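Local coordinates for homoserine dehydrogenase (Thermoplasma acidophilum, PDB 3ING), which probably catalyses the NADPH-dependent reduction of aspartate semialdehyde to homoserine, on the pathway from aspartate to threonine and methionine, at residues A[90-95]-A[117-122]; A[172-177]-A[199-204]; A[213-218]-A[230-235]. All blocks are in the same frame, centred on the assembly; numbering follows the deposited sequence. Where two conformers were deposited one is given.

Contact 1: residues A[90-95]-A[117-122]; sequences TPASRD and NKSGLA. With NDP (NADPH dihydro-nicotinamide-adenine-dinucleotide phosphate), chain C.
Asn117 CG (chi1 172°) and Ser119 OG (chi1 -175°) both lie anti to their backbone N, and from there the two side chains reach the loop 90-95. Asn117 crosses Thr90 obliquely. Asn117 ND2 donates to Thr90 OG1 at 3.3 Å, with the hydroxyl close to the amide plane. OG1 also bonds Asp88 and Arg98. A second bond from Asn117 ND2, to Thr90 O at 3.1 Å, is weak because it is bent to 126°. Pro91 O lies at a similar distance, but the angle is too poor for a bond. The other end of the amide faces its own segment. Asn117 OD1 accepts from Ser119 N at 2.8 Å, nearly along the C=O axis, and caps the start of the helix. One buried amide thus joins the loop to a helix N terminus. Glu99 is a further partner of ND2 and restrains the amide's rotation.

Ser119 OG donates to Ser93 O at 2.6 Å, approaching from above the carbonyl plane. Water 1 donates to Ser119 OG at 3.1 Å and makes a weak bond to Arg94 O. Next to the Ser119-Ser93 bond, Ala92 CB packs on Ser119 CB at 3.7 Å.

The cofactor NADPH uses the same carbonyl that Asn117 touches: O3D of its nicotinamide ribose donates to Thr90 O at 2.8 Å. The ring of Pro91 lies against the adenine end, and Lys118 CE lies beside the nicotinamide ring. Lys118 NZ forms a salt bridge with Asp213.

The contact belongs to the Rossmann-type NAD-binding domain. It joins the loop between strand 85-88 and helix 97-108 to the start of helix 119-135, just after the adjacent parallel strand 112-115. Helix 97-108 packs on Asn117 and Ser119, and helix 212-226 on Ala92 and Ala122.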
loop_
_atom_site.group_PDB
_atom_site.type_symbol
_atom_site.label_atom_id
_atom_site.label_comp_id
_atom_site.label_asym_id
_atom_site.label_seq_id
_atom_site.Cartn_x
_atom_site.Cartn_y
_atom_site.Cartn_z
ATOM N N THR A 90 1.890 16.777 18.185
ATOM C CA THR A 90 1.278 17.937 18.865
ATOM C C THR A 90 0.031 18.362 18.071
ATOM O O THR A 90 -0.115 17.994 16.929
ATOM C CB THR A 90 2.236 19.137 18.943
ATOM O OG1 THR A 90 2.500 19.595 17.611
ATOM C CG2 THR A 90 3.554 18.755 19.640
ATOM N N PRO A 91 -0.892 19.118 18.702
ATOM C CA PRO A 91 -2.081 19.574 17.998
ATOM C C PRO A 91 -1.780 20.648 16.977
ATOM O O PRO A 91 -0.752 21.342 17.067
ATOM C CB PRO A 91 -2.941 20.175 19.136
ATOM C CG PRO A 91 -2.298 19.818 20.402
ATOM C CD PRO A 91 -0.887 19.578 20.093
ATOM N N ALA A 92 -2.697 20.820 16.029
ATOM C CA ALA A 92 -2.594 21.853 15.029
ATOM C C ALA A 92 -2.607 23.243 15.615
ATOM O O ALA A 92 -3.463 23.584 16.411
ATOM C CB ALA A 92 -3.743 21.717 14.014
ATOM N N SER A 93 -1.631 24.051 15.220
ATOM C CA SER A 93 -1.668 25.507 15.459
ATOM C C SER A 93 -2.530 26.152 14.377
ATOM O O SER A 93 -2.823 25.527 13.340
ATOM C CB SER A 93 -0.285 26.102 15.386
ATOM O OG SER A 93 0.172 26.118 14.053
ATOM N N ARG A 94 -2.891 27.424 14.567
ATOM C CA ARG A 94 -3.784 28.090 13.610
ATOM C C ARG A 94 -3.113 28.404 12.260
ATOM O O ARG A 94 -3.783 28.454 11.239
ATOM C CB ARG A 94 -4.288 29.408 14.216
ATOM C CG ARG A 94 -5.011 29.297 15.562
ATOM C CD ARG A 94 -6.234 28.399 15.510
ATOM N NE ARG A 94 -5.917 26.967 15.615
ATOM C CZ ARG A 94 -6.739 25.976 15.262
ATOM N NH1 ARG A 94 -7.940 26.239 14.769
ATOM N NH2 ARG A 94 -6.336 24.719 15.375
ATOM N N ASP A 95 -1.789 28.609 12.282
ATOM C CA ASP A 95 -1.036 29.134 11.144
ATOM C C ASP A 95 0.168 28.294 10.703
ATOM O O ASP A 95 0.825 28.604 9.716
ATOM C CB ASP A 95 -0.616 30.599 11.474
ATOM C CG ASP A 95 0.383 30.706 12.652
ATOM O OD1 ASP A 95 0.864 29.692 13.188
ATOM O OD2 ASP A 95 0.681 31.836 13.051
ATOM N N ASN A 117 0.848 15.777 12.706
ATOM C CA ASN A 117 0.260 17.110 12.753
ATOM C C ASN A 117 0.172 17.662 11.321
ATOM O O ASN A 117 1.148 17.636 10.593
ATOM C CB ASN A 117 1.100 17.971 13.714
ATOM C CG ASN A 117 0.708 19.461 13.715
ATOM O OD1 ASN A 117 0.350 19.987 12.699
ATOM N ND2 ASN A 117 0.835 20.119 14.854
ATOM N N LYS A 118 -1.022 18.131 10.931
ATOM C CA LYS A 118 -1.319 18.576 9.571
ATOM C C LYS A 118 -1.099 20.052 9.327
ATOM O O LYS A 118 -1.076 20.485 8.168
ATOM C CB LYS A 118 -2.788 18.271 9.271
ATOM C CG LYS A 118 -3.072 16.804 9.518
ATOM C CD LYS A 118 -4.530 16.499 9.762
ATOM C CE LYS A 118 -4.649 15.206 10.599
ATOM N NZ LYS A 118 -6.058 14.910 10.981
ATOM N N SER A 119 -0.969 20.839 10.392
ATOM C CA SER A 119 -1.008 22.313 10.231
ATOM C C SER A 119 0.251 22.918 9.610
ATOM O O SER A 119 0.185 23.862 8.823
ATOM C CB SER A 119 -1.249 22.960 11.582
ATOM O OG SER A 119 -1.411 24.360 11.448
ATOM N N GLY A 120 1.410 22.406 9.992
ATOM C CA GLY A 120 2.663 22.885 9.399
ATOM C C GLY A 120 2.655 22.688 7.904
ATOM O O GLY A 120 2.825 23.613 7.170
ATOM N N LEU A 121 2.389 21.459 7.454
ATOM C CA LEU A 121 2.382 21.158 6.033
ATOM C C LEU A 121 1.255 21.834 5.289
ATOM O O LEU A 121 1.400 22.164 4.128
ATOM C CB LEU A 121 2.303 19.637 5.828
ATOM C CG LEU A 121 3.521 18.842 6.315
ATOM C CD1 LEU A 121 3.273 17.339 6.250
ATOM C CD2 LEU A 121 4.794 19.259 5.532
ATOM N N ALA A 122 0.123 22.046 5.942
ATOM C CA ALA A 122 -1.024 22.681 5.269
ATOM C C ALA A 122 -0.856 24.202 5.057
ATOM O O ALA A 122 -1.432 24.769 4.134
ATOM C CB ALA A 122 -2.338 22.371 6.027
HETATM P PA NDP C . -4.090 15.344 21.908
HETATM O O1A NDP C . -4.732 14.160 22.507
HETATM O O2A NDP C . -4.687 16.661 22.236
HETATM O O5B NDP C . -2.537 15.412 22.331
HETATM C C5B NDP C . -1.655 16.474 22.031
HETATM C C4B NDP C . -0.353 16.309 22.800
HETATM O O4B NDP C . 0.505 17.402 22.599
HETATM C C3B NDP C . -0.581 16.294 24.318
HETATM O O3B NDP C . 0.455 15.584 24.979
HETATM C C2B NDP C . -0.513 17.740 24.675
HETATM O O2B NDP C . -0.188 17.991 26.014
HETATM C C1B NDP C . 0.642 18.153 23.803
HETATM N N9A NDP C . 0.690 19.571 23.467
HETATM C C8A NDP C . -0.311 20.487 23.301
HETATM N N7A NDP C . 0.268 21.670 22.922
HETATM C C5A NDP C . 1.595 21.488 22.852
HETATM C C6A NDP C . 2.603 22.376 22.536
HETATM N N6A NDP C . 2.321 23.531 21.939
HETATM N N1A NDP C . 3.853 21.869 22.547
HETATM C C2A NDP C . 4.148 20.569 22.903
HETATM N N3A NDP C . 3.152 19.663 23.216
HETATM C C4A NDP C . 1.886 20.173 23.175
HETATM O O3 NDP C . -4.027 15.179 20.311
HETATM P PN NDP C . -4.060 13.795 19.492
HETATM O O1N NDP C . -5.474 13.323 19.389
HETATM O O2N NDP C . -3.015 12.909 20.091
HETATM O O5D NDP C . -3.609 14.249 18.000
HETATM C C5D NDP C . -2.240 14.634 17.875
HETATM C C4D NDP C . -1.973 15.057 16.434
HETATM O O4D NDP C . -2.246 13.950 15.606
HETATM C C3D NDP C . -2.866 16.165 15.943
HETATM O O3D NDP C . -2.161 17.168 15.203
HETATM C C2D NDP C . -3.909 15.457 15.101
HETATM O O2D NDP C . -4.450 16.273 14.097
HETATM C C1D NDP C . -3.103 14.312 14.535
HETATM N N1N NDP C . -3.910 13.192 14.084
HETATM C C2N NDP C . -4.764 12.579 14.964
HETATM C C3N NDP C . -5.690 11.630 14.556
HETATM C C7N NDP C . -6.476 10.908 15.583
HETATM O O7N NDP C . -6.760 9.588 15.310
HETATM N N7N NDP C . -6.782 11.449 16.754
HETATM C C4N NDP C . -5.574 10.965 13.188
HETATM C C5N NDP C . -4.582 11.687 12.319
HETATM C C6N NDP C . -3.795 12.733 12.795
HETATM P P2B NDP C . -0.992 17.366 27.251
HETATM O O1X NDP C . -0.374 18.142 28.382
HETATM O O2X NDP C . -0.910 15.811 27.297
HETATM O O3X NDP C . -2.410 17.772 27.000
HETATM O O HOH W 1 -4.129 25.228 10.214
#

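Contact 2: residues A[172-177]-A[199-204]. With NDP (NADPH dihydro-nicotinamide-adenine-dinucleotide phosphate), chain C.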
loop_
_atom_site.group_PDB
_atom_site.type_symbol
_atom_site.label_atom_id
_atom_site.label_comp_id
_atom_site.label_asym_id
_atom_site.label_seq_id
_atom_site.Cartn_x
_atom_site.Cartn_y
_atom_site.Cartn_z
ATOM N N SER A 172 -11.385 12.558 6.557
ATOM C CA SER A 172 -11.527 13.369 7.789
ATOM C C SER A 172 -12.627 12.650 8.575
ATOM O O SER A 172 -13.774 12.632 8.167
ATOM C CB SER A 172 -11.888 14.834 7.458
ATOM O OG SER A 172 -11.965 15.692 8.609
ATOM N N SER A 173 -12.241 12.052 9.695
ATOM C CA SER A 173 -13.129 11.193 10.475
ATOM C C SER A 173 -14.308 11.908 11.105
ATOM O O SER A 173 -15.475 11.705 10.691
ATOM C CB SER A 173 -12.347 10.503 11.579
ATOM O OG SER A 173 -11.409 9.594 11.066
ATOM N N THR A 174 -14.006 12.763 12.083
ATOM C CA THR A 174 -15.057 13.355 12.934
ATOM C C THR A 174 -16.206 14.007 12.148
ATOM O O THR A 174 -17.385 13.750 12.442
ATOM C CB THR A 174 -14.462 14.295 14.006
ATOM O OG1 THR A 174 -13.622 13.531 14.849
ATOM C CG2 THR A 174 -15.588 14.981 14.877
ATOM N N ILE A 175 -15.888 14.793 11.121
ATOM C CA ILE A 175 -16.963 15.442 10.328
ATOM C C ILE A 175 -17.837 14.385 9.673
ATOM O O ILE A 175 -19.050 14.510 9.618
ATOM C CB ILE A 175 -16.396 16.473 9.296
ATOM C CG1 ILE A 175 -17.530 17.311 8.675
ATOM C CG2 ILE A 175 -15.488 15.791 8.261
ATOM C CD1 ILE A 175 -17.092 18.643 8.041
ATOM N N ASN A 176 -17.234 13.295 9.224
ATOM C CA ASN A 176 -18.001 12.262 8.570
ATOM C C ASN A 176 -18.872 11.463 9.551
ATOM O O ASN A 176 -20.023 11.145 9.285
ATOM C CB ASN A 176 -17.076 11.374 7.740
ATOM C CG ASN A 176 -16.958 11.865 6.324
ATOM O OD1 ASN A 176 -17.922 11.762 5.552
ATOM N ND2 ASN A 176 -15.792 12.448 5.972
ATOM N N TYR A 177 -18.303 11.185 10.713
ATOM C CA TYR A 177 -18.977 10.487 11.788
ATOM C C TYR A 177 -20.156 11.317 12.215
ATOM O O TYR A 177 -21.287 10.799 12.441
ATOM C CB TYR A 177 -17.970 10.326 12.934
ATOM C CG TYR A 177 -18.367 9.428 14.069
ATOM C CD1 TYR A 177 -18.449 8.065 13.890
ATOM C CD2 TYR A 177 -18.593 9.934 15.345
ATOM C CE1 TYR A 177 -18.789 7.217 14.938
ATOM C CE2 TYR A 177 -18.932 9.100 16.391
ATOM C CZ TYR A 177 -19.020 7.736 16.178
ATOM O OH TYR A 177 -19.306 6.848 17.188
ATOM N N GLY A 199 -11.488 8.882 20.366
ATOM C CA GLY A 199 -10.188 9.528 20.305
ATOM C C GLY A 199 -9.873 10.156 18.972
ATOM O O GLY A 199 -8.719 10.515 18.752
ATOM N N ILE A 200 -10.889 10.341 18.120
ATOM C CA ILE A 200 -10.701 10.843 16.763
ATOM C C ILE A 200 -10.918 12.363 16.614
ATOM O O ILE A 200 -10.557 12.903 15.606
ATOM C CB ILE A 200 -11.631 10.133 15.703
ATOM C CG1 ILE A 200 -13.107 10.369 16.009
ATOM C CG2 ILE A 200 -11.281 8.589 15.571
ATOM C CD1 ILE A 200 -14.163 9.935 14.887
ATOM N N ALA A 201 -11.523 13.034 17.578
ATOM C CA ALA A 201 -11.801 14.471 17.461
ATOM C C ALA A 201 -10.511 15.255 17.608
ATOM O O ALA A 201 -9.637 14.870 18.386
ATOM C CB ALA A 201 -12.767 14.900 18.541
ATOM N N GLU A 202 -10.407 16.372 16.893
ATOM C CA GLU A 202 -9.279 17.258 16.992
ATOM C C GLU A 202 -9.267 17.930 18.343
ATOM O O GLU A 202 -10.319 18.128 18.957
ATOM C CB GLU A 202 -9.382 18.328 15.912
ATOM C CG GLU A 202 -9.045 17.814 14.531
ATOM C CD GLU A 202 -7.564 17.683 14.349
ATOM O OE1 GLU A 202 -6.906 18.699 14.008
ATOM O OE2 GLU A 202 -7.057 16.559 14.566
ATOM N N SER A 203 -8.065 18.305 18.786
ATOM C CA SER A 203 -7.840 19.022 20.023
ATOM C C SER A 203 -8.693 20.291 20.061
ATOM O O SER A 203 -9.076 20.768 21.149
ATOM C CB SER A 203 -6.343 19.349 20.171
ATOM O OG SER A 203 -5.586 18.149 20.147
ATOM N N ASN A 204 -8.929 20.869 18.881
ATOM C CA ASN A 204 -9.923 21.945 18.718
ATOM C C ASN A 204 -10.986 21.353 17.821
ATOM O O ASN A 204 -10.862 21.386 16.581
ATOM C CB ASN A 204 -9.375 23.228 18.128
ATOM C CG ASN A 204 -10.462 24.271 17.914
ATOM O OD1 ASN A 204 -11.662 23.985 18.029
ATOM N ND2 ASN A 204 -10.046 25.500 17.600
HETATM P PA NDP C . -4.090 15.344 21.908
HETATM O O1A NDP C . -4.732 14.160 22.507
HETATM O O2A NDP C . -4.687 16.661 22.236
HETATM O O5B NDP C . -2.537 15.412 22.331
HETATM C C5B NDP C . -1.655 16.474 22.031
HETATM C C4B NDP C . -0.353 16.309 22.800
HETATM O O4B NDP C . 0.505 17.402 22.599
HETATM C C3B NDP C . -0.581 16.294 24.318
HETATM O O3B NDP C . 0.455 15.584 24.979
HETATM C C2B NDP C . -0.513 17.740 24.675
HETATM O O2B NDP C . -0.188 17.991 26.014
HETATM C C1B NDP C . 0.642 18.153 23.803
HETATM N N9A NDP C . 0.690 19.571 23.467
HETATM C C8A NDP C . -0.311 20.487 23.301
HETATM N N7A NDP C . 0.268 21.670 22.922
HETATM C C5A NDP C . 1.595 21.488 22.852
HETATM C C6A NDP C . 2.603 22.376 22.536
HETATM N N6A NDP C . 2.321 23.531 21.939
HETATM N N1A NDP C . 3.853 21.869 22.547
HETATM C C2A NDP C . 4.148 20.569 22.903
HETATM N N3A NDP C . 3.152 19.663 23.216
HETATM C C4A NDP C . 1.886 20.173 23.175
HETATM O O3 NDP C . -4.027 15.179 20.311
HETATM P PN NDP C . -4.060 13.795 19.492
HETATM O O1N NDP C . -5.474 13.323 19.389
HETATM O O2N NDP C . -3.015 12.909 20.091
HETATM O O5D NDP C . -3.609 14.249 18.000
HETATM C C5D NDP C . -2.240 14.634 17.875
HETATM C C4D NDP C . -1.973 15.057 16.434
HETATM O O4D NDP C . -2.246 13.950 15.606
HETATM C C3D NDP C . -2.866 16.165 15.943
HETATM O O3D NDP C . -2.161 17.168 15.203
HETATM C C2D NDP C . -3.909 15.457 15.101
HETATM O O2D NDP C . -4.450 16.273 14.097
HETATM C C1D NDP C . -3.103 14.312 14.535
HETATM N N1N NDP C . -3.910 13.192 14.084
HETATM C C2N NDP C . -4.764 12.579 14.964
HETATM C C3N NDP C . -5.690 11.630 14.556
HETATM C C7N NDP C . -6.476 10.908 15.583
HETATM O O7N NDP C . -6.760 9.588 15.310
HETATM N N7N NDP C . -6.782 11.449 16.754
HETATM C C4N NDP C . -5.574 10.965 13.188
HETATM C C5N NDP C . -4.582 11.687 12.319
HETATM C C6N NDP C . -3.795 12.733 12.795
HETATM P P2B NDP C . -0.992 17.366 27.251
HETATM O O1X NDP C . -0.374 18.142 28.382
HETATM O O2X NDP C . -0.910 15.811 27.297
HETATM O O3X NDP C . -2.410 17.772 27.000
HETATM O O HOH W 2 -11.307 14.246 13.136
#
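Ile200 O accepts from water 2 at 2.9 Å, and this water accepts from Thr174 N at 3.3 Å, so it bridges the first turn of the helix to the loop. Thr174 OG1 lies 3.2 Å from Ile200 O. It is set beside its own backbone N, at chi1 -62°. Thr174 OG1 touches Ala201 CA and lies 3.4 Å from Ile200 CG1.

Ile200 supplies most of the apolar contact. Its CG1 sits between the backbone N and the carbonyl carbon, at chi1 62°. Ile200 CD1, the tip, rests on Ser173 CB at 3.8 Å and reaches Tyr177 CB at 4.3 Å.

Gly199 has positive phi and is the C-prime residue of a Schellman motif, which ends helix 188-198; the loop that follows meets the cofactor. Three residues here hold NADPH. Gly199 O accepts from the carboxamide N7N, and Glu202 OE2 accepts from O2D of the nicotinamide ribose at 2.7 Å. Ser203 OG donates to the phosphate O2A at 2.7 Å. Glu202 is also predicted to bind homoserine.

The contact seats the cofactor loop between helices 188-198 and 206-209 on the N-terminal turn of helix 173-183. Ala195 of helix 188-198 packs on both Thr174 and Ile200, and Asp208 of helix 206-209 on Thr174 and Ala201.

Contact 3: residues A[213-218]-A[230-235]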
loop_
_atom_site.group_PDB
_atom_site.type_symbol
_atom_site.label_atom_id
_atom_site.label_comp_id
_atom_site.label_asym_id
_atom_site.label_seq_id
_atom_site.Cartn_x
_atom_site.Cartn_y
_atom_site.Cartn_z
ATOM N N ASP A 213 -10.108 20.480 9.159
ATOM C CA ASP A 213 -9.289 19.252 9.180
ATOM C C ASP A 213 -9.230 18.680 7.773
ATOM O O ASP A 213 -8.165 18.350 7.272
ATOM C CB ASP A 213 -9.863 18.230 10.159
ATOM C CG ASP A 213 -9.092 16.900 10.171
ATOM O OD1 ASP A 213 -7.945 16.871 10.642
ATOM O OD2 ASP A 213 -9.645 15.865 9.733
ATOM N N ALA A 214 -10.374 18.544 7.119
ATOM C CA ALA A 214 -10.368 18.038 5.743
ATOM C C ALA A 214 -9.552 18.940 4.806
ATOM O O ALA A 214 -8.846 18.462 3.902
ATOM C CB ALA A 214 -11.809 17.899 5.224
ATOM N N ALA A 215 -9.683 20.251 4.996
ATOM C CA ALA A 215 -8.993 21.208 4.151
ATOM C C ALA A 215 -7.496 21.029 4.251
ATOM O O ALA A 215 -6.837 21.042 3.237
ATOM C CB ALA A 215 -9.379 22.646 4.469
ATOM N N ARG A 216 -6.970 20.871 5.465
ATOM C CA ARG A 216 -5.541 20.698 5.666
ATOM C C ARG A 216 -5.076 19.456 4.941
ATOM O O ARG A 216 -4.051 19.451 4.282
ATOM C CB ARG A 216 -5.194 20.603 7.163
ATOM C CG ARG A 216 -5.370 21.929 7.933
ATOM C CD ARG A 216 -5.319 21.605 9.412
ATOM N NE ARG A 216 -5.434 22.798 10.242
ATOM C CZ ARG A 216 -6.018 22.804 11.446
ATOM N NH1 ARG A 216 -6.644 21.722 11.933
ATOM N NH2 ARG A 216 -6.083 23.917 12.115
ATOM N N LYS A 217 -5.855 18.390 5.056
ATOM C CA LYS A 217 -5.500 17.133 4.414
ATOM C C LYS A 217 -5.466 17.334 2.904
ATOM O O LYS A 217 -4.618 16.788 2.240
ATOM C CB LYS A 217 -6.486 16.013 4.804
ATOM C CG LYS A 217 -6.483 15.675 6.270
ATOM C CD LYS A 217 -7.478 14.559 6.602
ATOM C CE LYS A 217 -7.434 14.228 8.104
ATOM N NZ LYS A 217 -6.200 13.530 8.527
ATOM N N SER A 218 -6.365 18.156 2.368
ATOM C CA SER A 218 -6.445 18.326 0.940
ATOM C C SER A 218 -5.230 19.046 0.376
ATOM O O SER A 218 -4.860 18.803 -0.782
ATOM C CB SER A 218 -7.740 19.066 0.520
ATOM O OG SER A 218 -7.728 20.472 0.796
ATOM N N TYR A 230 0.522 24.636 -2.545
ATOM C CA TYR A 230 -0.668 25.315 -2.137
ATOM C C TYR A 230 -0.691 25.438 -0.598
ATOM O O TYR A 230 0.046 24.737 0.107
ATOM C CB TYR A 230 -1.903 24.541 -2.585
ATOM C CG TYR A 230 -2.264 24.590 -4.067
ATOM C CD1 TYR A 230 -1.457 25.183 -5.012
ATOM C CD2 TYR A 230 -3.414 23.943 -4.518
ATOM C CE1 TYR A 230 -1.798 25.147 -6.372
ATOM C CE2 TYR A 230 -3.757 23.919 -5.854
ATOM C CZ TYR A 230 -2.956 24.512 -6.779
ATOM O OH TYR A 230 -3.357 24.444 -8.115
ATOM N N THR A 231 -1.489 26.398 -0.129
ATOM C CA THR A 231 -1.821 26.565 1.274
ATOM C C THR A 231 -3.356 26.432 1.394
ATOM O O THR A 231 -4.061 26.197 0.405
ATOM C CB THR A 231 -1.428 27.977 1.775
ATOM O OG1 THR A 231 -2.297 28.952 1.178
ATOM C CG2 THR A 231 0.060 28.323 1.446
ATOM N N LEU A 232 -3.886 26.657 2.589
ATOM C CA LEU A 232 -5.333 26.628 2.808
ATOM C C LEU A 232 -6.073 27.644 1.967
ATOM O O LEU A 232 -7.239 27.438 1.651
ATOM C CB LEU A 232 -5.634 26.860 4.300
ATOM C CG LEU A 232 -5.201 25.716 5.238
ATOM C CD1 LEU A 232 -5.272 26.093 6.757
ATOM C CD2 LEU A 232 -6.035 24.439 4.967
ATOM N N ASN A 233 -5.391 28.734 1.589
ATOM C CA ASN A 233 -5.972 29.771 0.759
ATOM C C ASN A 233 -6.299 29.279 -0.645
ATOM O O ASN A 233 -7.051 29.918 -1.362
ATOM C CB ASN A 233 -4.992 30.962 0.659
ATOM C CG ASN A 233 -4.656 31.590 2.033
ATOM O OD1 ASN A 233 -5.533 31.687 2.896
ATOM N ND2 ASN A 233 -3.381 32.003 2.239
ATOM N N ASP A 234 -5.797 28.113 -1.023
ATOM C CA ASP A 234 -5.906 27.623 -2.397
ATOM C C ASP A 234 -6.831 26.458 -2.585
ATOM O O ASP A 234 -6.892 25.909 -3.685
ATOM C CB ASP A 234 -4.516 27.161 -2.863
ATOM C CG ASP A 234 -3.503 28.303 -2.911
ATOM O OD1 ASP A 234 -3.826 29.355 -3.526
ATOM O OD2 ASP A 234 -2.401 28.150 -2.341
ATOM N N VAL A 235 -7.516 26.044 -1.520
ATOM C CA VAL A 235 -8.380 24.874 -1.576
ATOM C C VAL A 235 -9.777 25.279 -1.181
ATOM O O VAL A 235 -9.955 26.309 -0.567
ATOM C CB VAL A 235 -7.865 23.758 -0.677
ATOM C CG1 VAL A 235 -6.363 23.491 -0.955
ATOM C CG2 VAL A 235 -8.091 24.084 0.808
#
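A hydroxyl oxygen, Ser218 OG, sits against the branched end of Val235 in a contact with no hydrogen bond between its segments. Ser218 OG lies 3.6 Å from Val235 CB and is about as near to both methyls. The hydroxyl is satisfied within its own helix. At chi1 74°, Ser218 OG sits between the backbone N and the carbonyl carbon and donates to Ala215 O at 2.7 Å. The proton is therefore spent on the helix, and Val235 covers the oxygen.

Leu232 makes the second part of the contact. Leu232 CD2 lies over the helix backbone, 3.7 Å from Arg216 N. Leu232 CD2 also touches Ala215 CB at 3.8 Å and meets Arg216 CG at 3.9 Å. Val235 CG2 reaches Ala215 CB at 4.1 Å, so this small alanine is met by both apolar side chains.

The segment 230-235 is held in shape by its own polar bonds. Thr231 OG1 accepts from Asn233 N in an ST turn. Thr231 N donates to Asp234 OD2 at 3.0 Å. Leu232 begins the short 3-10 segment 232-234 and Val235 follows it; both side chains meet the helix.

The other side of this helix carries Lys217, the predicted proton donor, whose NZ bonds Thr144 O. Arg216 ends in a salt bridge with Asp207.

The contact folds the loop after helix 212-226 back onto that helix. Val219 of the same helix also touches Leu232 and Val235. Ala264 of strand 261-270 packs on Ser218 and Val235, and Thr253 of strand 249-258 on Ser218.

The three contacts follow one another along the chain; none nests in or crosses another. Contact 1 closes a loop of 21 residues, mostly helix 97-108 and strand 112-115, in the nucleotide-binding domain. Contact 2 closes another of the same length, largely helical, in the second, homoserine dehydrogenase domain. Contact 3 closes the shortest, of 11 residues, holding the rest of helix 212-226 and the turn after it. Contacts 1 and 2 approach NADPH from different domains and meet where Pro91 touches Ser203. Asp213, on the helix of contact 3, is the shared neighbour of contacts 1 and 2, with a probable hydrogen bond to Ser172. Helix 212-226 thus ties the Rossmann-type domain to the second domain.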